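Local coordinates for segregation and condensation protein A (PDB 5H66) that probably serves as the kleisin subunit of the bacterial Smc condensin complex, which organises and segregates chromosomes, with this fragment forming its C-terminal winged-helix domain, at residues M14-V18 and E51-N55; N29-L33 and T45-V49. One frame throughout, in Å; residues are numbered along the deposited sequence.

Interaction 1 (M14-V18 and E51-N55)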
loop_
_atom_site.group_PDB
_atom_site.type_symbol
_atom_site.label_atom_id
_atom_site.label_comp_id
_atom_site.label_asym_id
_atom_site.label_seq_id
_atom_site.Cartn_x
_atom_site.Cartn_y
_atom_site.Cartn_z
ATOM N N MET C 14 25.788 -14.913 10.203
ATOM C CA MET C 14 26.589 -13.777 10.659
ATOM C C MET C 14 27.927 -14.227 11.231
ATOM O O MET C 14 28.957 -13.580 11.004
ATOM C CB MET C 14 25.814 -12.974 11.705
ATOM C CG MET C 14 24.666 -12.144 11.159
ATOM S SD MET C 14 23.638 -11.509 12.496
ATOM C CE MET C 14 24.733 -10.292 13.219
ATOM N N ASN C 15 27.921 -15.328 11.987
ATOM C CA ASN C 15 29.160 -15.928 12.472
ATOM C C ASN C 15 30.149 -16.134 11.335
ATOM O O ASN C 15 31.289 -15.657 11.383
ATOM C CB ASN C 15 28.854 -17.268 13.142
ATOM C CG ASN C 15 28.228 -17.109 14.507
ATOM O OD1 ASN C 15 27.823 -18.092 15.130
ATOM N ND2 ASN C 15 28.151 -15.871 14.986
ATOM N N GLU C 16 29.712 -16.841 10.292
ATOM C CA GLU C 16 30.604 -17.220 9.204
ATOM C C GLU C 16 31.172 -16.008 8.469
ATOM O O GLU C 16 32.322 -16.050 8.018
ATOM C CB GLU C 16 29.859 -18.144 8.239
ATOM C CG GLU C 16 29.143 -19.288 8.947
ATOM C CD GLU C 16 28.158 -20.021 8.055
ATOM O OE1 GLU C 16 27.965 -19.603 6.895
ATOM O OE2 GLU C 16 27.573 -21.022 8.520
ATOM N N ILE C 17 30.401 -14.921 8.339
ATOM C CA ILE C 17 30.922 -13.737 7.658
ATOM C C ILE C 17 32.013 -13.074 8.493
ATOM O O ILE C 17 33.075 -12.708 7.972
ATOM C CB ILE C 17 29.793 -12.745 7.309
ATOM C CG1 ILE C 17 28.713 -13.403 6.446
ATOM C CG2 ILE C 17 30.354 -11.562 6.543
ATOM C CD1 ILE C 17 27.828 -14.380 7.160
ATOM N N VAL C 18 31.764 -12.896 9.794
ATOM C CA VAL C 18 32.783 -12.331 10.678
ATOM C C VAL C 18 34.047 -13.181 10.640
ATOM O O VAL C 18 35.166 -12.664 10.529
ATOM C CB VAL C 18 32.239 -12.200 12.112
ATOM C CG1 VAL C 18 33.368 -11.900 13.093
ATOM C CG2 VAL C 18 31.170 -11.126 12.183
ATOM N N GLU C 51 22.329 -7.175 8.881
ATOM C CA GLU C 51 22.337 -7.196 10.339
ATOM C C GLU C 51 23.711 -6.827 10.887
ATOM O O GLU C 51 23.813 -6.133 11.906
ATOM C CB GLU C 51 21.903 -8.569 10.850
ATOM C CG GLU C 51 21.453 -8.572 12.305
ATOM C CD GLU C 51 20.118 -7.887 12.498
ATOM O OE1 GLU C 51 19.245 -8.033 11.613
ATOM O OE2 GLU C 51 19.936 -7.209 13.531
ATOM N N LEU C 52 24.778 -7.283 10.226
ATOM C CA LEU C 52 26.124 -6.912 10.656
ATOM C C LEU C 52 26.354 -5.415 10.498
ATOM O O LEU C 52 26.993 -4.784 11.348
ATOM C CB LEU C 52 27.165 -7.709 9.871
ATOM C CG LEU C 52 27.270 -9.187 10.262
ATOM C CD1 LEU C 52 27.963 -9.980 9.175
ATOM C CD2 LEU C 52 27.994 -9.340 11.589
ATOM N N MET C 53 25.828 -4.830 9.416
ATOM C CA MET C 53 25.865 -3.380 9.257
ATOM C C MET C 53 25.164 -2.680 10.416
ATOM O O MET C 53 25.633 -1.644 10.901
ATOM C CB MET C 53 25.221 -2.981 7.927
ATOM C CG MET C 53 25.973 -3.461 6.706
ATOM S SD MET C 53 25.036 -3.338 5.162
ATOM C CE MET C 53 25.041 -1.566 4.904
ATOM N N LYS C 54 24.034 -3.232 10.869
ATOM C CA LYS C 54 23.284 -2.606 11.952
ATOM C C LYS C 54 24.026 -2.695 13.282
ATOM O O LYS C 54 23.868 -1.822 14.140
ATOM C CB LYS C 54 21.900 -3.248 12.068
ATOM C CG LYS C 54 20.986 -2.584 13.081
ATOM C CD LYS C 54 19.859 -3.515 13.499
ATOM C CE LYS C 54 19.120 -2.970 14.713
ATOM N NZ LYS C 54 17.954 -3.817 15.083
ATOM N N ASN C 55 24.828 -3.738 13.473
ATOM C CA ASN C 55 25.616 -3.899 14.687
ATOM C C ASN C 55 27.007 -3.290 14.566
ATOM O O ASN C 55 27.872 -3.584 15.400
ATOM C CB ASN C 55 25.719 -5.380 15.055
ATOM C CG ASN C 55 24.372 -5.986 15.389
ATOM O OD1 ASN C 55 23.436 -5.278 15.773
ATOM N ND2 ASN C 55 24.261 -7.301 15.241
#
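Met-14, Ile-17 and Val-18 meet Leu-52 where two helices of the winged-helix domain pack together. Helix 11-23 gives the first three residues. Leu-52 lies near the C-terminal end of helix 39-54. The backbones come nearest at Met-14 and Leu-52, whose CA atoms are 6.9 Å apart. Leu-52 is buried and its two methyls share the work. CD1 reaches Ile-17, 3.8 Å from its CB and almost as near to CG2. CD2 meets CG2 of Val-18 at 3.7 Å. Ile-17 meets CD1 with CB and with CG2, the branch anti to its backbone N; CG1 lies beside that N.

Met-14 runs alongside Leu-52 in the opposite direction. Its CG passes 4.0 Å from Leu-52 CG, and its thioether end reaches the Glu-51 side chain. There SD lies 3.7 Å from Glu-51 CG, on the aliphatic part of that side chain. The Glu-51 carboxylate leads away from the contact, so the sulfur faces methylenes and not charge. Beyond this pair, Ala-48 on helix 39-54 touches both Met-14 and Ile-17. Leu-52 also packs on Leu-57 and Val-58, which joins the helix pair to the start of strand 58-62.

Asn-55 is the first residue to leave the helical conformation after helix 39-54. It touches the contact at its edge, through ND2. The bend at the last torsion of Met-14 (chi3 71°) brings CE 3.8 Å from Leu-52 CD2 and 3.6 Å from ND2 of Asn-55.

Interaction 2 (N29-L33 and T45-V49)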
loop_
_atom_site.group_PDB
_atom_site.type_symbol
_atom_site.label_atom_id
_atom_site.label_comp_id
_atom_site.label_asym_id
_atom_site.label_seq_id
_atom_site.Cartn_x
_atom_site.Cartn_y
_atom_site.Cartn_z
ATOM N N ASN C 29 34.467 -9.202 -1.971
ATOM C CA ASN C 29 33.269 -9.064 -2.785
ATOM C C ASN C 29 32.164 -9.935 -2.203
ATOM O O ASN C 29 32.410 -11.061 -1.759
ATOM C CB ASN C 29 33.566 -9.461 -4.231
ATOM C CG ASN C 29 32.405 -9.187 -5.168
ATOM O OD1 ASN C 29 31.355 -9.827 -5.087
ATOM N ND2 ASN C 29 32.592 -8.232 -6.072
ATOM N N PHE C 30 30.940 -9.399 -2.188
ATOM C CA PHE C 30 29.811 -10.135 -1.623
ATOM C C PHE C 30 29.639 -11.490 -2.300
ATOM O O PHE C 30 29.431 -12.507 -1.628
ATOM C CB PHE C 30 28.533 -9.300 -1.748
ATOM C CG PHE C 30 27.295 -9.995 -1.246
ATOM C CD1 PHE C 30 26.953 -9.950 0.096
ATOM C CD2 PHE C 30 26.466 -10.681 -2.120
ATOM C CE1 PHE C 30 25.814 -10.582 0.560
ATOM C CE2 PHE C 30 25.327 -11.319 -1.662
ATOM C CZ PHE C 30 25.000 -11.267 -0.319
ATOM N N MET C 31 29.740 -11.523 -3.630
ATOM C CA MET C 31 29.590 -12.773 -4.365
ATOM C C MET C 31 30.681 -13.778 -4.018
ATOM O O MET C 31 30.509 -14.976 -4.264
ATOM C CB MET C 31 29.584 -12.495 -5.868
ATOM C CG MET C 31 28.491 -11.538 -6.323
ATOM S SD MET C 31 26.827 -12.071 -5.863
ATOM C CE MET C 31 26.601 -13.442 -6.992
ATOM N N ASP C 32 31.799 -13.316 -3.456
ATOM C CA ASP C 32 32.898 -14.194 -3.078
ATOM C C ASP C 32 32.857 -14.610 -1.616
ATOM O O ASP C 32 33.552 -15.562 -1.245
ATOM C CB ASP C 32 34.243 -13.516 -3.372
ATOM C CG ASP C 32 34.517 -13.394 -4.858
ATOM O OD1 ASP C 32 34.184 -14.343 -5.601
ATOM O OD2 ASP C 32 35.062 -12.350 -5.281
ATOM N N LEU C 33 32.061 -13.919 -0.790
ATOM C CA LEU C 33 31.907 -14.285 0.617
ATOM C C LEU C 33 31.652 -15.773 0.792
ATOM O O LEU C 33 32.086 -16.371 1.785
ATOM C CB LEU C 33 30.762 -13.486 1.236
ATOM C CG LEU C 33 31.110 -12.517 2.361
ATOM C CD1 LEU C 33 29.845 -11.856 2.872
ATOM C CD2 LEU C 33 31.821 -13.257 3.480
ATOM N N THR C 45 22.540 -14.788 3.458
ATOM C CA THR C 45 23.768 -13.999 3.493
ATOM C C THR C 45 23.461 -12.510 3.415
ATOM O O THR C 45 23.982 -11.712 4.203
ATOM C CB THR C 45 24.685 -14.415 2.344
ATOM O OG1 THR C 45 24.938 -15.824 2.423
ATOM C CG2 THR C 45 26.003 -13.652 2.400
ATOM N N PHE C 46 22.606 -12.122 2.467
ATOM C CA PHE C 46 22.222 -10.721 2.327
ATOM C C PHE C 46 21.631 -10.183 3.624
ATOM O O PHE C 46 22.003 -9.098 4.085
ATOM C CB PHE C 46 21.230 -10.576 1.171
ATOM C CG PHE C 46 20.968 -9.152 0.763
ATOM C CD1 PHE C 46 21.890 -8.451 -0.000
ATOM C CD2 PHE C 46 19.785 -8.524 1.121
ATOM C CE1 PHE C 46 21.644 -7.139 -0.391
ATOM C CE2 PHE C 46 19.532 -7.217 0.736
ATOM C CZ PHE C 46 20.465 -6.522 -0.022
ATOM N N LEU C 47 20.715 -10.937 4.237
ATOM C CA LEU C 47 20.145 -10.513 5.513
ATOM C C LEU C 47 21.200 -10.471 6.612
ATOM O O LEU C 47 21.136 -9.613 7.504
ATOM C CB LEU C 47 19.002 -11.447 5.912
ATOM C CG LEU C 47 17.793 -11.449 4.969
ATOM C CD1 LEU C 47 16.789 -12.525 5.358
ATOM C CD2 LEU C 47 17.134 -10.067 4.951
ATOM N N ALA C 48 22.165 -11.395 6.573
ATOM C CA ALA C 48 23.243 -11.386 7.557
ATOM C C ALA C 48 24.066 -10.111 7.448
ATOM O O ALA C 48 24.370 -9.466 8.459
ATOM C CB ALA C 48 24.129 -12.619 7.374
ATOM N N VAL C 49 24.427 -9.725 6.221
ATOM C CA VAL C 49 25.236 -8.525 6.021
ATOM C C VAL C 49 24.496 -7.288 6.516
ATOM O O VAL C 49 25.084 -6.420 7.172
ATOM C CB VAL C 49 25.643 -8.393 4.542
ATOM C CG1 VAL C 49 26.406 -7.104 4.319
ATOM C CG2 VAL C 49 26.482 -9.583 4.116
#
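Phe-30 points the edge of its ring at the backbone of helix 39-54. Its CZ lies 3.8 Å from the backbone N of Phe-46, which sits near the plane of the Phe-30 ring. The two phenyl groups do not stack. Phe-30 CZ approaches the Phe-46 side chain at CB, 4.1 Å away, and stands at the edge of the second ring.

CE1 is 3.8 Å from CG2 of Val-49, also at the edge and close to the ring plane. Thr-45 CG2 comes in obliquely, 3.6 Å from CE1. Thr-45 and Val-49 are one helical turn apart, and a methyl of each touches CE1. The Phe-30 ring extends across to the helix because CG is anti to the backbone N (chi1 178°). Thr-45 presents its methyl here, while its OG1 is hydrogen-bonded to the carbonyl O of His-41 one turn back. Leu-33 adds a looser contact, with CD1 4.2 Å from Val-49 CG2.

Asn-29 begins the turn that carries Phe-30. Its OD1 accepts from Met-31 N at 2.8 Å, with the donor in the carbonyl plane, and makes an Asx turn. Asn-29 ND2 is in turn hydrogen-bonded to Asp-68. Phe-30 also packs on Ile-69 and Ile-71 of strand 69-73, so its ring lies between sheet and helix. All five touching residues are buried. The arrangement is the hydrophobic core of a winged-helix domain, where the turn after strand 28-29 packs on helix 39-54.

The two contacts share helix 39-54 and have centres about 10 Å apart. Interaction 2 uses its middle and interaction 1 its C-terminal end. Along the chain the order is 14-18, 29-33, 45-49, 51-55, so interaction 2 is nested inside the loop closed by interaction 1. They also touch directly: Ile-17 CG2 is 3.7 Å from Leu-33 CD1. Together they pack helix 11-23 and the turn after strand 28-29 around one central helix, and their buried residues join in one core. Residues of that helix, including Phe-46 and Lys-54, touch other protein chains of the assembly, so the same helix serves both core and interface.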